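Inositol monophosphatase (Zymomonas mobilis, PDB 4N81) probably hydrolyses phosphate monoesters such as inositol monophosphate, using magnesium ions. Local coordinates at residues Gly222-Asp227 and Ile242-His247; Gly191-Gly196 and Pro216-Ala221; Arg145-Leu150 and His197-Val202. One frame throughout, in Å; residues are numbered along the deposited sequence.

Followed from the N terminus, the chain first meets the loop 145-150, to which 197-202 later returns; contact 3 thereby closes a long loop holding strands 154-157 and 180-183 and helices 165-175 and 187-194. Before that closure helix 187-194 has already given contact 2 its first half, and 216-221 supplies the second, so contacts 2 and 3 cross. Contact 1 opens only afterwards, in series with both, as strand 224-226 pairs with strand 241-244 and closes the 14-residue connection between its segments. Together they bind the edge of the five-stranded sheet (contact 1), the two helices packed against it (contact 2) and the loop beside its central strand 200-203 (contact 3).

Contact 1: residues Gly222-Asp227 and Ile242-His247; sequences GGIMRD and IAAGDH
I224 and A244 face each other as a hydrogen-bonded antiparallel pair: I224 N gives to A244 O at 2.9 Å, and A244 N returns a bond to I224 O. R226 and I242 repeat the pattern two residues on, where I242 N reaches R226 O at 2.8 Å. Between them M225 and A243 form a non-hydrogen-bonded pair, with M225 CG 4.0 Å from A243 CB. M225 CG stands anti to the backbone N (chi1 -172°) and the chain beyond stays extended, a slender apolar arm suited to a buried face, where A243 and M225 both meet Y190. On the face of I224, R226, A244 and I242, I224 CG2 lies 3.7 Å from A244 CB, a methyl small enough to sit closely beside the branched isoleucine. I224 CD1 lies over the centre of the R226 guanidinium, 3.4 Å above its plane.

Past the strand ends, H247 folds back over I224. I224 CB stands 4.0 Å from the centroid of the imidazole ring, in a CH-pi contact over the face, while G222 O comes near the ring plane at CE1. Glycine suits G223, since a CB there would run into A244 O. Glycine suits G222 too, whose positive phi belongs to the Schellman motif that ends helix 214-220.

In the next shell, E219 OE2 receives M225 N, tying the helix to the strand it precedes, and I242 packs on helix 250-257. A243 in turn bonds to V201 of the next strand. The whole is an antiparallel beta ladder at the edge of the mixed five-stranded sheet in the inositol monophosphatase fold, with M225 about 8 Å, side chain to side chain, from D210, a predicted magnesium ligand.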
loop_
_atom_site.group_PDB
_atom_site.type_symbol
_atom_site.label_atom_id
_atom_site.label_comp_id
_atom_site.label_asym_id
_atom_site.label_seq_id
_atom_site.Cartn_x
_atom_site.Cartn_y
_atom_site.Cartn_z
ATOM N N GLY A 222 15.904 -13.632 -10.289
ATOM C CA GLY A 222 17.304 -13.307 -10.057
ATOM C C GLY A 222 17.602 -12.972 -8.592
ATOM O O GLY A 222 18.769 -12.724 -8.225
ATOM N N GLY A 223 16.569 -12.974 -7.751
ATOM C CA GLY A 223 16.772 -12.665 -6.330
ATOM C C GLY A 223 17.101 -13.875 -5.467
ATOM O O GLY A 223 17.393 -14.971 -5.955
ATOM N N ILE A 224 17.090 -13.667 -4.157
ATOM C CA ILE A 224 17.399 -14.770 -3.267
ATOM C C ILE A 224 16.399 -14.638 -2.111
ATOM O O ILE A 224 16.076 -13.541 -1.679
ATOM C CB ILE A 224 18.866 -14.707 -2.761
ATOM C CG1 ILE A 224 19.165 -15.809 -1.727
ATOM C CG2 ILE A 224 19.212 -13.348 -2.122
ATOM C CD1 ILE A 224 20.757 -15.985 -1.599
ATOM N N MET A 225 15.907 -15.775 -1.624
ATOM C CA MET A 225 14.948 -15.742 -0.550
ATOM C C MET A 225 15.227 -16.936 0.354
ATOM O O MET A 225 15.232 -18.083 -0.102
ATOM C CB MET A 225 13.524 -15.759 -1.123
ATOM C CG MET A 225 12.478 -15.540 -0.057
ATOM S SD MET A 225 10.877 -15.181 -0.855
ATOM C CE MET A 225 9.913 -15.298 0.623
ATOM N N ARG A 226 15.541 -16.634 1.623
ATOM C CA ARG A 226 15.996 -17.635 2.563
ATOM C C ARG A 226 15.415 -17.350 3.952
ATOM O O ARG A 226 14.753 -16.339 4.153
ATOM C CB ARG A 226 17.532 -17.531 2.713
ATOM C CG ARG A 226 18.346 -17.673 1.397
ATOM C CD ARG A 226 18.426 -19.143 1.034
ATOM N NE ARG A 226 18.863 -19.335 -0.336
ATOM C CZ ARG A 226 20.130 -19.319 -0.732
ATOM N NH1 ARG A 226 21.123 -19.127 0.151
ATOM N NH2 ARG A 226 20.399 -19.510 -2.027
ATOM N N ASP A 227 15.714 -18.218 4.923
ATOM C CA ASP A 227 15.456 -17.825 6.314
ATOM C C ASP A 227 16.589 -16.962 6.872
ATOM O O ASP A 227 17.491 -16.575 6.123
ATOM C CB ASP A 227 15.095 -18.998 7.237
ATOM C CG ASP A 227 16.263 -19.945 7.509
ATOM O OD1 ASP A 227 15.967 -21.092 7.938
ATOM O OD2 ASP A 227 17.444 -19.561 7.328
ATOM N N ILE A 242 13.975 -13.642 4.608
ATOM C CA ILE A 242 14.631 -12.463 4.015
ATOM C C ILE A 242 14.669 -12.683 2.506
ATOM O O ILE A 242 15.002 -13.799 2.049
ATOM C CB ILE A 242 16.036 -12.213 4.586
ATOM C CG1 ILE A 242 16.699 -11.033 3.880
ATOM C CG2 ILE A 242 16.940 -13.545 4.498
ATOM C CD1 ILE A 242 17.919 -10.506 4.646
ATOM N N ALA A 243 14.250 -11.655 1.761
ATOM C CA ALA A 243 14.337 -11.692 0.306
ATOM C C ALA A 243 15.238 -10.519 -0.098
ATOM O O ALA A 243 15.110 -9.435 0.493
ATOM C CB ALA A 243 12.897 -11.552 -0.314
ATOM N N ALA A 244 16.143 -10.744 -1.053
ATOM C CA ALA A 244 17.006 -9.686 -1.562
ATOM C C ALA A 244 16.963 -9.732 -3.081
ATOM O O ALA A 244 16.964 -10.834 -3.647
ATOM C CB ALA A 244 18.449 -9.922 -1.099
ATOM N N GLY A 245 16.984 -8.567 -3.743
ATOM C CA GLY A 245 17.037 -8.572 -5.217
ATOM C C GLY A 245 18.457 -8.904 -5.674
ATOM O O GLY A 245 18.675 -9.389 -6.790
ATOM N N ASP A 246 19.423 -8.670 -4.790
ATOM C CA ASP A 246 20.827 -8.820 -5.113
ATOM C C ASP A 246 21.478 -9.773 -4.117
ATOM O O ASP A 246 21.470 -9.520 -2.920
ATOM C CB ASP A 246 21.502 -7.414 -5.101
ATOM C CG ASP A 246 22.946 -7.439 -5.661
ATOM O OD1 ASP A 246 23.622 -8.458 -5.559
ATOM O OD2 ASP A 246 23.403 -6.409 -6.186
ATOM N N HIS A 247 22.064 -10.845 -4.604
ATOM C CA HIS A 247 22.662 -11.865 -3.692
ATOM C C HIS A 247 23.798 -11.278 -2.814
ATOM O O HIS A 247 24.052 -11.689 -1.654
ATOM C CB HIS A 247 23.246 -13.038 -4.491
ATOM C CG HIS A 247 22.243 -13.883 -5.227
ATOM N ND1 HIS A 247 21.058 -13.397 -5.744
ATOM C CD2 HIS A 247 22.286 -15.194 -5.569
ATOM C CE1 HIS A 247 20.415 -14.371 -6.367
ATOM N NE2 HIS A 247 21.142 -15.470 -6.275
#

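Contact 2: residues Gly191-Gly196 and Pro216-Ala221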
loop_
_atom_site.group_PDB
_atom_site.type_symbol
_atom_site.label_atom_id
_atom_site.label_comp_id
_atom_site.label_asym_id
_atom_site.label_seq_id
_atom_site.Cartn_x
_atom_site.Cartn_y
_atom_site.Cartn_z
ATOM N N GLY A 191 6.520 -9.151 -4.745
ATOM C CA GLY A 191 6.326 -8.955 -6.170
ATOM C C GLY A 191 7.091 -7.695 -6.601
ATOM O O GLY A 191 7.735 -7.712 -7.690
ATOM N N LEU A 192 7.101 -6.661 -5.752
ATOM C CA LEU A 192 7.793 -5.423 -6.232
ATOM C C LEU A 192 9.286 -5.697 -6.238
ATOM O O LEU A 192 10.061 -5.141 -7.109
ATOM C CB LEU A 192 7.488 -4.233 -5.255
ATOM C CG LEU A 192 6.057 -3.693 -5.436
ATOM C CD1 LEU A 192 5.749 -2.688 -4.280
ATOM C CD2 LEU A 192 5.921 -3.014 -6.861
ATOM N N LEU A 193 9.712 -6.540 -5.296
ATOM C CA LEU A 193 11.171 -6.814 -5.272
ATOM C C LEU A 193 11.548 -7.613 -6.542
ATOM O O LEU A 193 12.617 -7.329 -7.144
ATOM C CB LEU A 193 11.550 -7.586 -3.969
ATOM C CG LEU A 193 13.041 -8.041 -3.874
ATOM C CD1 LEU A 193 13.441 -8.156 -2.351
ATOM C CD2 LEU A 193 13.283 -9.425 -4.498
ATOM N N SER A 194 10.648 -8.525 -7.010
ATOM C CA SER A 194 10.963 -9.332 -8.212
ATOM C C SER A 194 10.971 -8.460 -9.462
ATOM O O SER A 194 11.650 -8.767 -10.422
ATOM C CB SER A 194 9.919 -10.460 -8.400
ATOM O OG SER A 194 9.929 -11.221 -7.197
ATOM N N LEU A 195 10.178 -7.380 -9.448
ATOM C CA LEU A 195 10.130 -6.441 -10.582
ATOM C C LEU A 195 11.299 -5.471 -10.537
ATOM O O LEU A 195 11.506 -4.679 -11.480
ATOM C CB LEU A 195 8.823 -5.638 -10.557
ATOM C CG LEU A 195 7.579 -6.437 -10.945
ATOM C CD1 LEU A 195 6.387 -5.617 -10.448
ATOM C CD2 LEU A 195 7.524 -6.578 -12.516
ATOM N N GLY A 196 12.073 -5.501 -9.465
ATOM C CA GLY A 196 13.189 -4.550 -9.396
ATOM C C GLY A 196 12.904 -3.179 -8.772
ATOM O O GLY A 196 13.587 -2.184 -9.076
ATOM N N PRO A 216 9.834 -19.273 -5.650
ATOM C CA PRO A 216 10.173 -19.436 -7.078
ATOM C C PRO A 216 10.103 -18.128 -7.844
ATOM O O PRO A 216 10.857 -17.932 -8.804
ATOM C CB PRO A 216 9.110 -20.433 -7.596
ATOM C CG PRO A 216 8.552 -21.068 -6.382
ATOM C CD PRO A 216 8.669 -20.097 -5.265
ATOM N N ILE A 217 9.190 -17.249 -7.435
ATOM C CA ILE A 217 9.001 -15.983 -8.158
ATOM C C ILE A 217 10.214 -15.081 -7.937
ATOM O O ILE A 217 10.843 -14.634 -8.897
ATOM C CB ILE A 217 7.708 -15.278 -7.657
ATOM C CG1 ILE A 217 6.497 -16.104 -8.141
ATOM C CG2 ILE A 217 7.649 -13.763 -8.059
ATOM C CD1 ILE A 217 5.159 -15.599 -7.484
ATOM N N VAL A 218 10.606 -14.933 -6.681
ATOM C CA VAL A 218 11.763 -14.100 -6.370
ATOM C C VAL A 218 13.048 -14.698 -6.963
ATOM O O VAL A 218 13.851 -13.973 -7.588
ATOM C CB VAL A 218 11.929 -13.949 -4.850
ATOM C CG1 VAL A 218 13.304 -13.298 -4.516
ATOM C CG2 VAL A 218 10.778 -13.034 -4.275
ATOM N N GLU A 219 13.227 -16.007 -6.791
ATOM C CA GLU A 219 14.456 -16.640 -7.234
ATOM C C GLU A 219 14.543 -16.663 -8.746
ATOM O O GLU A 219 15.617 -16.429 -9.274
ATOM C CB GLU A 219 14.697 -18.023 -6.521
ATOM C CG GLU A 219 14.868 -17.745 -4.946
ATOM C CD GLU A 219 15.749 -18.726 -4.113
ATOM O OE1 GLU A 219 15.576 -19.913 -4.452
ATOM O OE2 GLU A 219 16.556 -18.304 -3.115
ATOM N N GLY A 220 13.404 -16.833 -9.445
ATOM C CA GLY A 220 13.433 -16.925 -10.900
ATOM C C GLY A 220 13.529 -15.537 -11.495
ATOM O O GLY A 220 13.727 -15.402 -12.725
ATOM N N ALA A 221 13.347 -14.508 -10.653
ATOM C CA ALA A 221 13.647 -13.114 -11.082
ATOM C C ALA A 221 15.123 -12.740 -10.884
ATOM O O ALA A 221 15.557 -11.677 -11.284
ATOM C CB ALA A 221 12.705 -12.074 -10.390
#
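S194 turns its side chain toward helix 214-220 and meets I217 and V218 of that helix and A221 just beyond. Helices 187-194 and 214-220 thus pack together beside the five-stranded sheet of the inositol monophosphatase fold, which both touch, L193 on A243 and V218 on M225. The backbones come close, 5.2 Å between S194 CA and V218 CA, and the small S194 is consistent with such an approach. S194 OG sits anti to its own carbonyl carbon and beside the backbone N (chi1 -57°), from where it reaches the helix surface between two branched residues. It lies 3.5 Å from I217 CG2 on one of them and just as near CG2 of V218 on the other. These are van der Waals contacts; the hydroxyl's polar need is met within its own helix, by a hydrogen bond to Y190 O, which lets serine serve as a small filler in a buried place.

L193 and V218 approach differently, their side chains crossing at about a right angle. L193 CG is anti to the backbone N, and beyond it CD2 comes 3.9 Å from V218 CG1. I217 rests on W127 and I118, so helix 214-220 also packs on the seven-stranded sheet. G196, with positive phi, closes helix 187-194 in a Schellman motif, a backbone shape that calls for glycine. A221 suits its place by being small: its CB lies 3.8 Å from S194 CB and 3.5 Å from S194 O.

Contact 3: residues Arg145-Leu150 and His197-Val202; sequences RSCPAL and HCDLVV
Two first torsions set R145 and D199 on course: R145 CG lies between its backbone N and carbonyl carbon (chi1 69°), while D199 CG is anti to its carbonyl carbon. The arginine chain runs extended from CG and brings NE to the carboxylate. There a side-on, two-nitrogen salt bridge joins a loop to the residue just before the central strand 200-203 of the five-stranded sheet. R145 NE reaches D199 OD2 on its syn side at 2.8 Å, nearly straight at 171°. R145 NH2 meets D199 OD1 at 3.0 Å from above the carboxylate plane, the two flat groups being turned 35° apart.

Arginine suits the place because its guanidinium also lies with one face over the backbone at H197 and C198. An alanine here would probably leave the buried D199 carboxylate without its positive mate, although OD1 would keep its bond from L154 N. C147 backs the carboxylate, its CB 3.7 Å from D199 OD2, and its backbone N is bonded to D246 OD2. Farther along, L150 and L200 cross at about a right angle, CD2 of the former 3.6 Å from CD1 of the latter, beside helix 250-257.

Three waters fill out the joint. One spans R145 N and C198 O, and another links R145 NH1 with H197 O. The third gives one hydrogen bond to R145 O and one to D199 OD2, the latter 2.6 Å from the water oxygen.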
loop_
_atom_site.group_PDB
_atom_site.type_symbol
_atom_site.label_atom_id
_atom_site.label_comp_id
_atom_site.label_asym_id
_atom_site.label_seq_id
_atom_site.Cartn_x
_atom_site.Cartn_y
_atom_site.Cartn_z
ATOM N N ARG A 145 16.777 -5.913 -9.400
ATOM C CA ARG A 145 17.901 -4.999 -9.624
ATOM C C ARG A 145 19.032 -5.250 -8.684
ATOM O O ARG A 145 18.868 -5.891 -7.617
ATOM C CB ARG A 145 17.467 -3.549 -9.479
ATOM C CG ARG A 145 17.104 -3.148 -8.001
ATOM C CD ARG A 145 16.604 -1.670 -8.004
ATOM N NE ARG A 145 16.239 -1.265 -6.639
ATOM C CZ ARG A 145 15.329 -0.325 -6.373
ATOM N NH1 ARG A 145 14.790 0.378 -7.374
ATOM N NH2 ARG A 145 15.037 -0.046 -5.099
ATOM N N SER A 146 20.213 -4.777 -9.086
ATOM C CA SER A 146 21.364 -4.875 -8.205
ATOM C C SER A 146 21.367 -3.682 -7.237
ATOM O O SER A 146 20.681 -2.688 -7.454
ATOM C CB SER A 146 22.677 -4.877 -8.982
ATOM O OG SER A 146 22.741 -3.664 -9.706
ATOM N N CYS A 147 22.169 -3.779 -6.176
ATOM C CA CYS A 147 22.180 -2.730 -5.158
ATOM C C CYS A 147 23.557 -2.741 -4.465
ATOM O O CYS A 147 24.037 -3.793 -4.057
ATOM C CB CYS A 147 21.086 -3.030 -4.115
ATOM S SG CYS A 147 20.993 -1.665 -2.888
ATOM N N PRO A 148 24.271 -1.630 -4.535
ATOM C CA PRO A 148 25.663 -1.607 -4.038
ATOM C C PRO A 148 25.871 -1.916 -2.543
ATOM O O PRO A 148 26.889 -2.488 -2.176
ATOM C CB PRO A 148 26.152 -0.213 -4.437
ATOM C CG PRO A 148 24.943 0.645 -4.387
ATOM C CD PRO A 148 23.809 -0.289 -4.918
ATOM N N ALA A 149 24.922 -1.501 -1.693
ATOM C CA ALA A 149 25.156 -1.495 -0.235
ATOM C C ALA A 149 23.824 -1.204 0.446
ATOM O O ALA A 149 22.944 -0.598 -0.169
ATOM C CB ALA A 149 26.164 -0.380 0.156
ATOM N N LEU A 150 23.721 -1.496 1.748
ATOM C CA LEU A 150 22.479 -1.209 2.479
ATOM C C LEU A 150 22.085 0.234 2.475
ATOM O O LEU A 150 20.908 0.542 2.399
ATOM C CB LEU A 150 22.635 -1.602 3.944
ATOM C CG LEU A 150 22.810 -3.085 4.182
ATOM C CD1 LEU A 150 22.864 -3.325 5.749
ATOM C CD2 LEU A 150 21.627 -3.847 3.558
ATOM N N HIS A 197 11.840 -3.083 -7.965
ATOM C CA HIS A 197 11.505 -1.788 -7.311
ATOM C C HIS A 197 11.719 -1.789 -5.808
ATOM O O HIS A 197 11.475 -0.777 -5.150
ATOM C CB HIS A 197 10.018 -1.458 -7.584
ATOM C CG HIS A 197 9.671 -1.468 -9.036
ATOM N ND1 HIS A 197 10.322 -0.671 -9.957
ATOM C CD2 HIS A 197 8.738 -2.161 -9.724
ATOM C CE1 HIS A 197 9.816 -0.894 -11.161
ATOM N NE2 HIS A 197 8.842 -1.787 -11.044
ATOM N N CYS A 198 12.234 -2.909 -5.257
ATOM C CA CYS A 198 12.449 -2.990 -3.819
ATOM C C CYS A 198 13.756 -3.806 -3.669
ATOM O O CYS A 198 13.974 -4.667 -4.516
ATOM C CB CYS A 198 11.244 -3.836 -3.194
ATOM S SG CYS A 198 11.350 -3.848 -1.500
ATOM N N ASP A 199 14.602 -3.595 -2.638
ATOM C CA ASP A 199 15.851 -4.396 -2.577
ATOM C C ASP A 199 15.856 -5.473 -1.527
ATOM O O ASP A 199 16.545 -6.479 -1.692
ATOM C CB ASP A 199 17.057 -3.473 -2.311
ATOM C CG ASP A 199 17.179 -2.389 -3.400
ATOM O OD1 ASP A 199 16.908 -1.206 -3.131
ATOM O OD2 ASP A 199 17.419 -2.777 -4.568
ATOM N N LEU A 200 15.143 -5.236 -0.422
ATOM C CA LEU A 200 15.102 -6.219 0.678
ATOM C C LEU A 200 13.685 -6.287 1.226
ATOM O O LEU A 200 13.005 -5.266 1.318
ATOM C CB LEU A 200 16.028 -5.726 1.835
ATOM C CG LEU A 200 17.527 -5.796 1.492
ATOM C CD1 LEU A 200 18.376 -4.991 2.538
ATOM C CD2 LEU A 200 18.039 -7.232 1.465
ATOM N N VAL A 201 13.246 -7.490 1.598
ATOM C CA VAL A 201 12.069 -7.609 2.422
ATOM C C VAL A 201 12.479 -8.516 3.590
ATOM O O VAL A 201 13.088 -9.549 3.370
ATOM C CB VAL A 201 10.941 -8.315 1.648
ATOM C CG1 VAL A 201 9.666 -8.399 2.551
ATOM C CG2 VAL A 201 10.606 -7.573 0.346
ATOM N N VAL A 202 12.119 -8.135 4.808
ATOM C CA VAL A 202 12.445 -8.945 5.986
ATOM C C VAL A 202 11.173 -9.061 6.804
ATOM O O VAL A 202 10.595 -8.035 7.189
ATOM C CB VAL A 202 13.554 -8.266 6.854
ATOM C CG1 VAL A 202 13.749 -9.033 8.204
ATOM C CG2 VAL A 202 14.865 -8.216 6.047
HETATM O O HOH W 1 15.068 -6.025 -6.895
HETATM O O HOH W 2 18.057 -5.277 -5.112
HETATM O O HOH W 3 12.569 1.541 -6.082
#